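Local coordinates for putative fimbrial associated sortase-like protein (Corynebacterium diphtheriae, PDB 6BWE) that probably acts as a pilus-type (class C) sortase, a cysteine transpeptidase that cross-links pilin subunits during pilus assembly, at residues 60-68 with 107-115. The protein carries 2 engineered substitutions. Numbering follows the deposited sequence. Where two conformers were deposited one is given.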
loop_
_atom_site.group_PDB
_atom_site.type_symbol
_atom_site.label_atom_id
_atom_site.label_comp_id
_atom_site.label_asym_id
_atom_site.label_seq_id
_atom_site.Cartn_x
_atom_site.Cartn_y
_atom_site.Cartn_z
ATOM N N PRO A 60 -7.315 -8.876 2.440
ATOM C CA PRO A 60 -7.470 -7.411 2.334
ATOM C C PRO A 60 -8.399 -6.976 1.222
ATOM O O PRO A 60 -9.119 -5.992 1.417
ATOM C CB PRO A 60 -6.041 -6.927 2.061
ATOM C CG PRO A 60 -5.195 -7.953 2.777
ATOM C CD PRO A 60 -5.889 -9.253 2.491
ATOM N N TYR A 61 -8.362 -7.661 0.073
ATOM C CA TYR A 61 -9.242 -7.269 -1.029
ATOM C C TYR A 61 -10.716 -7.549 -0.672
ATOM O O TYR A 61 -11.595 -6.725 -0.919
ATOM C CB TYR A 61 -8.850 -7.884 -2.375
ATOM C CG TYR A 61 -9.420 -7.104 -3.527
ATOM C CD1 TYR A 61 -10.690 -7.407 -4.046
ATOM C CD2 TYR A 61 -8.728 -6.034 -4.087
ATOM C CE1 TYR A 61 -11.228 -6.695 -5.088
ATOM C CE2 TYR A 61 -9.268 -5.322 -5.148
ATOM C CZ TYR A 61 -10.524 -5.656 -5.634
ATOM O OH TYR A 61 -11.064 -4.970 -6.703
ATOM N N LEU A 62 -10.948 -8.668 -0.005
ATOM C CA LEU A 62 -12.295 -9.017 0.478
ATOM C C LEU A 62 -12.813 -7.990 1.474
ATOM O O LEU A 62 -13.997 -7.622 1.434
ATOM C CB LEU A 62 -12.316 -10.407 1.133
ATOM C CG LEU A 62 -12.170 -11.522 0.117
ATOM C CD1 LEU A 62 -11.959 -12.849 0.848
ATOM C CD2 LEU A 62 -13.368 -11.544 -0.859
ATOM N N ASP A 63 -11.939 -7.531 2.368
ATOM C CA ASP A 63 -12.325 -6.489 3.303
ATOM C C ASP A 63 -12.628 -5.158 2.623
ATOM O O ASP A 63 -13.629 -4.509 2.944
ATOM C CB ASP A 63 -11.263 -6.285 4.374
ATOM C CG ASP A 63 -11.766 -5.446 5.507
ATOM O OD1 ASP A 63 -12.551 -5.970 6.353
ATOM O OD2 ASP A 63 -11.407 -4.251 5.557
ATOM N N TYR A 64 -11.785 -4.790 1.666
ATOM C CA TYR A 64 -12.038 -3.641 0.791
ATOM C C TYR A 64 -13.449 -3.642 0.192
ATOM O O TYR A 64 -14.160 -2.651 0.249
ATOM C CB TYR A 64 -11.003 -3.633 -0.308
ATOM C CG TYR A 64 -11.182 -2.674 -1.412
ATOM C CD1 TYR A 64 -11.039 -1.290 -1.208
ATOM C CD2 TYR A 64 -11.353 -3.135 -2.716
ATOM C CE1 TYR A 64 -11.121 -0.418 -2.290
ATOM C CE2 TYR A 64 -11.432 -2.298 -3.783
ATOM C CZ TYR A 64 -11.363 -0.939 -3.579
ATOM O OH TYR A 64 -11.418 -0.113 -4.688
ATOM N N LEU A 65 -13.834 -4.788 -0.353
ATOM C CA LEU A 65 -15.120 -4.921 -1.009
ATOM C C LEU A 65 -16.300 -4.821 -0.058
ATOM O O LEU A 65 -17.367 -4.391 -0.484
ATOM C CB LEU A 65 -15.168 -6.238 -1.777
ATOM C CG LEU A 65 -14.255 -6.326 -2.994
ATOM C CD1 LEU A 65 -14.414 -7.701 -3.619
ATOM C CD2 LEU A 65 -14.472 -5.228 -4.023
ATOM N N GLN A 66 -16.112 -5.185 1.208
ATOM C CA GLN A 66 -17.138 -4.972 2.230
ATOM C C GLN A 66 -17.304 -3.496 2.626
ATOM O O GLN A 66 -18.326 -3.120 3.213
ATOM C CB GLN A 66 -16.799 -5.800 3.474
ATOM C CG GLN A 66 -16.757 -7.281 3.218
ATOM C CD GLN A 66 -16.398 -8.019 4.495
ATOM O OE1 GLN A 66 -17.106 -7.897 5.496
ATOM N NE2 GLN A 66 -15.290 -8.738 4.487
ATOM N N GLN A 67 -16.312 -2.643 2.326
ATOM C CA GLN A 67 -16.391 -1.251 2.788
ATOM C C GLN A 67 -17.337 -0.482 1.871
ATOM O O GLN A 67 -17.427 -0.769 0.673
ATOM C CB GLN A 67 -15.047 -0.577 2.822
ATOM C CG GLN A 67 -14.007 -1.298 3.696
ATOM C CD GLN A 67 -14.422 -1.427 5.154
ATOM O OE1 GLN A 67 -15.124 -0.553 5.699
ATOM N NE2 GLN A 67 -13.931 -2.488 5.828
ATOM N N LEU A 68 -17.998 0.505 2.448
ATOM C CA LEU A 68 -18.970 1.330 1.774
ATOM C C LEU A 68 -20.066 0.499 1.100
ATOM O O LEU A 68 -20.556 0.862 0.033
ATOM C CB LEU A 68 -18.293 2.301 0.803
ATOM C CG LEU A 68 -17.222 3.214 1.418
ATOM C CD1 LEU A 68 -16.563 4.037 0.350
ATOM C CD2 LEU A 68 -17.815 4.109 2.474
ATOM N N HIS A 107 -12.448 3.067 -8.310
ATOM C CA HIS A 107 -11.545 3.438 -7.233
ATOM C C HIS A 107 -10.314 2.536 -7.317
ATOM O O HIS A 107 -10.459 1.318 -7.432
ATOM C CB HIS A 107 -12.223 3.329 -5.868
ATOM C CG HIS A 107 -11.267 3.464 -4.737
ATOM N ND1 HIS A 107 -10.706 2.375 -4.105
ATOM C CD2 HIS A 107 -10.707 4.566 -4.177
ATOM C CE1 HIS A 107 -9.853 2.806 -3.183
ATOM N NE2 HIS A 107 -9.817 4.131 -3.232
ATOM N N LEU A 108 -9.117 3.133 -7.277
ATOM C CA LEU A 108 -7.889 2.366 -7.373
ATOM C C LEU A 108 -7.526 1.716 -6.039
ATOM O O LEU A 108 -7.124 2.390 -5.087
ATOM C CB LEU A 108 -6.760 3.251 -7.897
ATOM C CG LEU A 108 -5.482 2.627 -8.424
ATOM C CD1 LEU A 108 -5.708 1.463 -9.383
ATOM C CD2 LEU A 108 -4.662 3.711 -9.097
ATOM N N TYR A 109 -7.702 0.402 -5.978
ATOM C CA TYR A 109 -7.316 -0.391 -4.850
ATOM C C TYR A 109 -5.841 -0.103 -4.488
ATOM O O TYR A 109 -4.969 -0.047 -5.374
ATOM C CB TYR A 109 -7.507 -1.896 -5.165
ATOM C CG TYR A 109 -7.029 -2.727 -3.989
ATOM C CD1 TYR A 109 -7.736 -2.740 -2.790
ATOM C CD2 TYR A 109 -5.827 -3.428 -4.067
ATOM C CE1 TYR A 109 -7.260 -3.472 -1.690
ATOM C CE2 TYR A 109 -5.349 -4.140 -2.998
ATOM C CZ TYR A 109 -6.043 -4.148 -1.812
ATOM O OH TYR A 109 -5.494 -4.873 -0.783
ATOM N N GLY A 110 -5.583 0.102 -3.211
ATOM C CA GLY A 110 -4.258 0.510 -2.741
ATOM C C GLY A 110 -4.153 1.981 -2.407
ATOM O O GLY A 110 -3.078 2.440 -1.977
ATOM N N SER A 111 -5.231 2.725 -2.673
ATOM C CA SER A 111 -5.381 4.096 -2.236
ATOM C C SER A 111 -6.546 4.119 -1.248
ATOM O O SER A 111 -7.365 3.201 -1.224
ATOM C CB SER A 111 -5.618 5.052 -3.414
ATOM O OG SER A 111 -6.895 4.816 -4.053
ATOM N N ALA A 112 -6.600 5.162 -0.418
ATOM C CA ALA A 112 -7.652 5.293 0.590
ATOM C C ALA A 112 -9.022 5.414 -0.088
ATOM O O ALA A 112 -9.158 5.946 -1.197
ATOM C CB ALA A 112 -7.423 6.518 1.461
ATOM N N LEU A 113 -10.019 4.876 0.579
ATOM C CA LEU A 113 -11.403 5.086 0.188
ATOM C C LEU A 113 -11.789 6.557 0.374
ATOM O O LEU A 113 -11.251 7.221 1.273
ATOM C CB LEU A 113 -12.296 4.224 1.077
ATOM C CG LEU A 113 -12.201 2.715 0.917
ATOM C CD1 LEU A 113 -12.932 2.074 2.074
ATOM C CD2 LEU A 113 -12.771 2.267 -0.419
ATOM N N PRO A 114 -12.713 7.085 -0.468
ATOM C CA PRO A 114 -12.887 8.544 -0.491
ATOM C C PRO A 114 -13.877 9.014 0.572
ATOM O O PRO A 114 -14.988 9.418 0.253
ATOM C CB PRO A 114 -13.363 8.803 -1.912
ATOM C CG PRO A 114 -14.170 7.598 -2.249
ATOM C CD PRO A 114 -13.306 6.475 -1.672
ATOM N N VAL A 115 -13.441 8.922 1.829
ATOM C CA VAL A 115 -14.192 9.367 3.008
ATOM C C VAL A 115 -13.475 10.512 3.743
ATOM O O VAL A 115 -13.899 10.877 4.818
ATOM C CB VAL A 115 -14.510 8.210 3.957
ATOM C CG1 VAL A 115 -15.468 7.248 3.287
ATOM C CG2 VAL A 115 -13.242 7.465 4.415
#
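The hydroxyl of Y64 is gripped twice: Y64 OH and H107 ND1 are hydrogen-bonded at 2.7 Å, the imidazole presenting its ring edge, and the backbone N-H of G95 also binds this oxygen. H107 in turn gives NE2-H to A112 O at 2.8 Å, from well above the carbonyl plane, so both its nitrogens are engaged and the ring's rotation is set. S111 OG and S111 N both reach L108 O, closing the type II turn that carries Y109. With CG anti to the backbone N (chi1 177°), the Y109 ring packs against both helix tyrosines, which also touch each other, in two T-shaped pairs of a compact aromatic cluster. Its edge meets the face of Y64, where Y109 CD1 sits 3.6 Å above the ring centre, while its own face receives the edge of Y61, the planes inclined at 60°. Y109 OH hydrogen-bonds to S40 O of the second subunit. L113 CD2 lies 3.7 Å from Y64 CE1 and L113 CD1 against Q67 CB; beyond, L68 CD2 touches V115 CG1. The contact thus packs helix 59-66 and the turn that follows it onto the loop between strands 105-107 and 123-125 of the sortase domain, with Y37 of helix 24-39 touching D63 and Y109, and strand 147-152 meeting L68 and V115.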